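Local structure of MDM10 isoform 1 (Saccharomyces cerevisiae, 7BTX) at residues 258-270 with 278-290. The protein is part of the ERMES complex tethering the endoplasmic reticulum to mitochondria and acts in late assembly steps of the TOM translocase of the mitochondrial outer membrane. Numbering follows the deposited sequence.
Sequences STNTGRPLTLTLS and ISSTYSAKTGTNS
With its ring carbon CG anti to the backbone N (chi1 176°), the end of Tyr282 comes up beside Leu265 and Arg263, and the Arg263 chain bends at chi3 (-99°) to bring NH1 to the phenol. That bond is weak, 3.4 Å from Arg263 NH1 to Tyr282 OH, and the guanidinium and ring planes stand 59° apart. Leu265 CD2 comes obliquely to the ring, 3.6 Å from Tyr282 CE2, while Leu267 CD1 meets the ring edge at Tyr282 CD2. The guanidinium lies between Thr286 CG2 over one face and Asn260 OD1 over the other. An alanine at Tyr282 would probably take the ring contact from Leu265 and Leu267 and leave Arg263 NH1 without its weak phenol partner. Strands 263-269 and 280-284 run antiparallel as a beta hairpin of the MDM10 barrel wall, flanked by strands 245-258 and 292-297. Thr268 N bonds Thr281 O at 2.9 Å, and Ser270 N bonds Ser279 O at 3.1 Å. Beyond the strand, Lys285 NZ turns back to Gly287 O (2.9 Å). Leucines and Tyr282, with Ser280 among them, share one face, and Thr266, Thr268, Thr281 and Ser283 the other, an alternation consistent with a membrane beta-barrel.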
# COMPACT_ATOMS: atom_id res chain seq x y z
N SER D 258 -43.24 -12.35 -32.59
CA SER D 258 -44.30 -11.41 -32.93
C SER D 258 -43.90 -10.63 -34.18
O SER D 258 -42.77 -10.75 -34.67
CB SER D 258 -44.61 -10.44 -31.78
OG SER D 258 -45.38 -11.09 -30.78
N THR D 259 -44.84 -9.84 -34.69
CA THR D 259 -44.71 -9.13 -35.95
C THR D 259 -44.82 -7.61 -35.79
O THR D 259 -45.29 -6.91 -36.69
CB THR D 259 -45.75 -9.64 -36.95
OG1 THR D 259 -45.65 -8.92 -38.18
CG2 THR D 259 -47.17 -9.55 -36.37
N ASN D 260 -44.35 -7.07 -34.66
CA ASN D 260 -44.49 -5.65 -34.39
C ASN D 260 -43.36 -4.84 -35.01
O ASN D 260 -43.60 -3.95 -35.83
CB ASN D 260 -44.55 -5.41 -32.88
CG ASN D 260 -45.48 -6.37 -32.17
OD1 ASN D 260 -45.07 -7.08 -31.25
ND2 ASN D 260 -46.73 -6.40 -32.59
N THR D 261 -42.12 -5.15 -34.62
CA THR D 261 -40.92 -4.51 -35.14
C THR D 261 -39.92 -5.55 -35.63
O THR D 261 -38.96 -5.22 -36.35
CB THR D 261 -40.32 -3.62 -34.04
OG1 THR D 261 -41.38 -2.86 -33.43
CG2 THR D 261 -39.33 -2.60 -34.59
N GLY D 262 -40.17 -6.81 -35.32
CA GLY D 262 -39.26 -7.90 -35.57
C GLY D 262 -38.58 -8.24 -34.26
O GLY D 262 -37.57 -7.63 -33.90
N ARG D 263 -39.13 -9.24 -33.55
CA ARG D 263 -38.79 -9.45 -32.15
C ARG D 263 -39.32 -10.78 -31.64
O ARG D 263 -40.44 -11.18 -31.97
CB ARG D 263 -39.35 -8.31 -31.29
CG ARG D 263 -40.82 -7.97 -31.53
CD ARG D 263 -41.16 -6.57 -31.06
NE ARG D 263 -41.80 -6.57 -29.76
CZ ARG D 263 -42.22 -5.48 -29.13
NH1 ARG D 263 -42.80 -5.57 -27.94
NH2 ARG D 263 -42.07 -4.29 -29.69
N PRO D 264 -38.53 -11.50 -30.86
CA PRO D 264 -39.10 -12.52 -29.98
C PRO D 264 -39.58 -11.92 -28.67
O PRO D 264 -39.53 -10.70 -28.48
CB PRO D 264 -37.93 -13.48 -29.76
CG PRO D 264 -36.73 -12.64 -29.94
CD PRO D 264 -37.08 -11.66 -31.02
N LEU D 265 -40.07 -12.76 -27.77
CA LEU D 265 -40.45 -12.34 -26.43
C LEU D 265 -40.00 -13.40 -25.45
O LEU D 265 -39.82 -14.56 -25.83
CB LEU D 265 -41.96 -12.13 -26.32
CG LEU D 265 -42.62 -10.91 -26.96
CD1 LEU D 265 -43.01 -11.18 -28.40
CD2 LEU D 265 -43.85 -10.53 -26.17
N THR D 266 -39.79 -13.04 -24.19
CA THR D 266 -39.40 -14.03 -23.19
C THR D 266 -40.03 -13.70 -21.85
O THR D 266 -39.49 -12.90 -21.08
CB THR D 266 -37.88 -14.11 -23.06
OG1 THR D 266 -37.28 -14.29 -24.34
CG2 THR D 266 -37.48 -15.27 -22.17
N LEU D 267 -41.17 -14.31 -21.55
CA LEU D 267 -41.78 -14.14 -20.25
C LEU D 267 -41.30 -15.23 -19.31
O LEU D 267 -41.27 -16.41 -19.67
CB LEU D 267 -43.30 -14.17 -20.35
CG LEU D 267 -44.03 -12.94 -20.91
CD1 LEU D 267 -44.08 -12.93 -22.43
CD2 LEU D 267 -45.42 -12.84 -20.33
N THR D 268 -40.90 -14.85 -18.09
CA THR D 268 -40.16 -15.74 -17.22
C THR D 268 -40.67 -15.65 -15.78
O THR D 268 -40.23 -14.84 -14.98
CB THR D 268 -38.66 -15.43 -17.28
OG1 THR D 268 -38.25 -15.35 -18.65
CG2 THR D 268 -37.87 -16.52 -16.61
N LEU D 269 -41.60 -16.53 -15.43
CA LEU D 269 -42.09 -16.62 -14.06
C LEU D 269 -41.15 -17.45 -13.19
O LEU D 269 -41.03 -18.66 -13.40
CB LEU D 269 -43.49 -17.26 -14.02
CG LEU D 269 -44.77 -16.45 -14.19
CD1 LEU D 269 -44.91 -15.42 -13.08
CD2 LEU D 269 -44.88 -15.79 -15.56
N SER D 270 -40.50 -16.84 -12.22
CA SER D 270 -39.65 -17.59 -11.31
C SER D 270 -40.38 -17.82 -9.99
O SER D 270 -41.51 -17.38 -9.80
CB SER D 270 -38.33 -16.87 -11.09
OG SER D 270 -37.73 -17.28 -9.88
N ILE D 278 -41.06 -14.52 -5.32
CA ILE D 278 -41.54 -14.64 -6.69
C ILE D 278 -40.93 -13.54 -7.53
O ILE D 278 -40.97 -12.36 -7.18
CB ILE D 278 -43.07 -14.59 -6.72
CG1 ILE D 278 -43.66 -15.72 -5.88
CG2 ILE D 278 -43.59 -14.66 -8.15
CD1 ILE D 278 -45.16 -15.84 -5.98
N SER D 279 -40.36 -13.92 -8.66
CA SER D 279 -39.87 -12.99 -9.66
C SER D 279 -40.69 -13.13 -10.93
O SER D 279 -41.44 -14.10 -11.11
CB SER D 279 -38.39 -13.22 -9.98
OG SER D 279 -38.05 -12.57 -11.19
N SER D 280 -40.55 -12.15 -11.81
CA SER D 280 -41.25 -12.15 -13.09
C SER D 280 -40.51 -11.24 -14.04
O SER D 280 -40.09 -10.15 -13.65
CB SER D 280 -42.69 -11.69 -12.92
OG SER D 280 -43.36 -11.64 -14.17
N THR D 281 -40.34 -11.66 -15.29
CA THR D 281 -39.48 -10.95 -16.22
C THR D 281 -40.12 -10.93 -17.59
O THR D 281 -40.45 -11.98 -18.14
CB THR D 281 -38.10 -11.60 -16.30
OG1 THR D 281 -37.38 -11.37 -15.09
CG2 THR D 281 -37.31 -11.05 -17.46
N TYR D 282 -40.31 -9.74 -18.13
CA TYR D 282 -40.65 -9.56 -19.54
C TYR D 282 -39.39 -9.14 -20.27
O TYR D 282 -38.56 -8.41 -19.73
CB TYR D 282 -41.75 -8.51 -19.70
CG TYR D 282 -42.11 -8.17 -21.12
CD1 TYR D 282 -41.61 -7.03 -21.73
CD2 TYR D 282 -42.96 -8.99 -21.84
CE1 TYR D 282 -41.95 -6.71 -23.02
CE2 TYR D 282 -43.30 -8.68 -23.14
CZ TYR D 282 -42.79 -7.55 -23.72
OH TYR D 282 -43.12 -7.24 -25.02
N SER D 283 -39.23 -9.61 -21.51
CA SER D 283 -38.00 -9.35 -22.25
C SER D 283 -38.30 -9.34 -23.74
O SER D 283 -38.36 -10.39 -24.37
CB SER D 283 -36.94 -10.40 -21.93
OG SER D 283 -35.81 -10.20 -22.75
N ALA D 284 -38.45 -8.15 -24.31
CA ALA D 284 -38.76 -8.03 -25.72
C ALA D 284 -37.49 -7.75 -26.52
O ALA D 284 -36.38 -7.77 -25.98
CB ALA D 284 -39.80 -6.93 -25.93
N LYS D 285 -37.65 -7.52 -27.81
CA LYS D 285 -36.53 -7.20 -28.69
C LYS D 285 -36.93 -6.05 -29.62
O LYS D 285 -36.82 -6.15 -30.84
CB LYS D 285 -36.07 -8.42 -29.48
CG LYS D 285 -34.59 -8.37 -29.84
CD LYS D 285 -34.26 -9.25 -31.02
CE LYS D 285 -32.95 -8.84 -31.66
NZ LYS D 285 -33.04 -7.50 -32.28
N THR D 286 -37.40 -4.95 -29.04
CA THR D 286 -38.11 -3.90 -29.77
C THR D 286 -37.21 -3.12 -30.73
O THR D 286 -36.89 -1.96 -30.48
CB THR D 286 -38.75 -2.91 -28.80
OG1 THR D 286 -37.74 -2.03 -28.30
CG2 THR D 286 -39.36 -3.65 -27.63
N GLY D 287 -36.82 -3.75 -31.82
CA GLY D 287 -35.96 -3.13 -32.79
C GLY D 287 -35.02 -4.16 -33.38
O GLY D 287 -34.85 -5.26 -32.85
N THR D 288 -34.41 -3.78 -34.50
CA THR D 288 -33.46 -4.67 -35.15
C THR D 288 -32.14 -4.77 -34.40
O THR D 288 -31.39 -5.73 -34.58
CB THR D 288 -33.22 -4.22 -36.60
OG1 THR D 288 -32.33 -5.14 -37.25
CG2 THR D 288 -32.65 -2.81 -36.65
N ASN D 289 -31.84 -3.79 -33.54
CA ASN D 289 -30.66 -3.82 -32.68
C ASN D 289 -30.99 -3.55 -31.22
O ASN D 289 -30.33 -4.10 -30.33
CB ASN D 289 -29.62 -2.82 -33.18
CG ASN D 289 -30.23 -1.50 -33.57
OD1 ASN D 289 -31.42 -1.26 -33.37
ND2 ASN D 289 -29.41 -0.62 -34.15
N SER D 290 -31.99 -2.72 -30.95
CA SER D 290 -32.38 -2.42 -29.57
C SER D 290 -33.09 -3.61 -28.94
O SER D 290 -33.72 -4.41 -29.63
CB SER D 290 -33.28 -1.19 -29.54
OG SER D 290 -33.72 -0.92 -28.23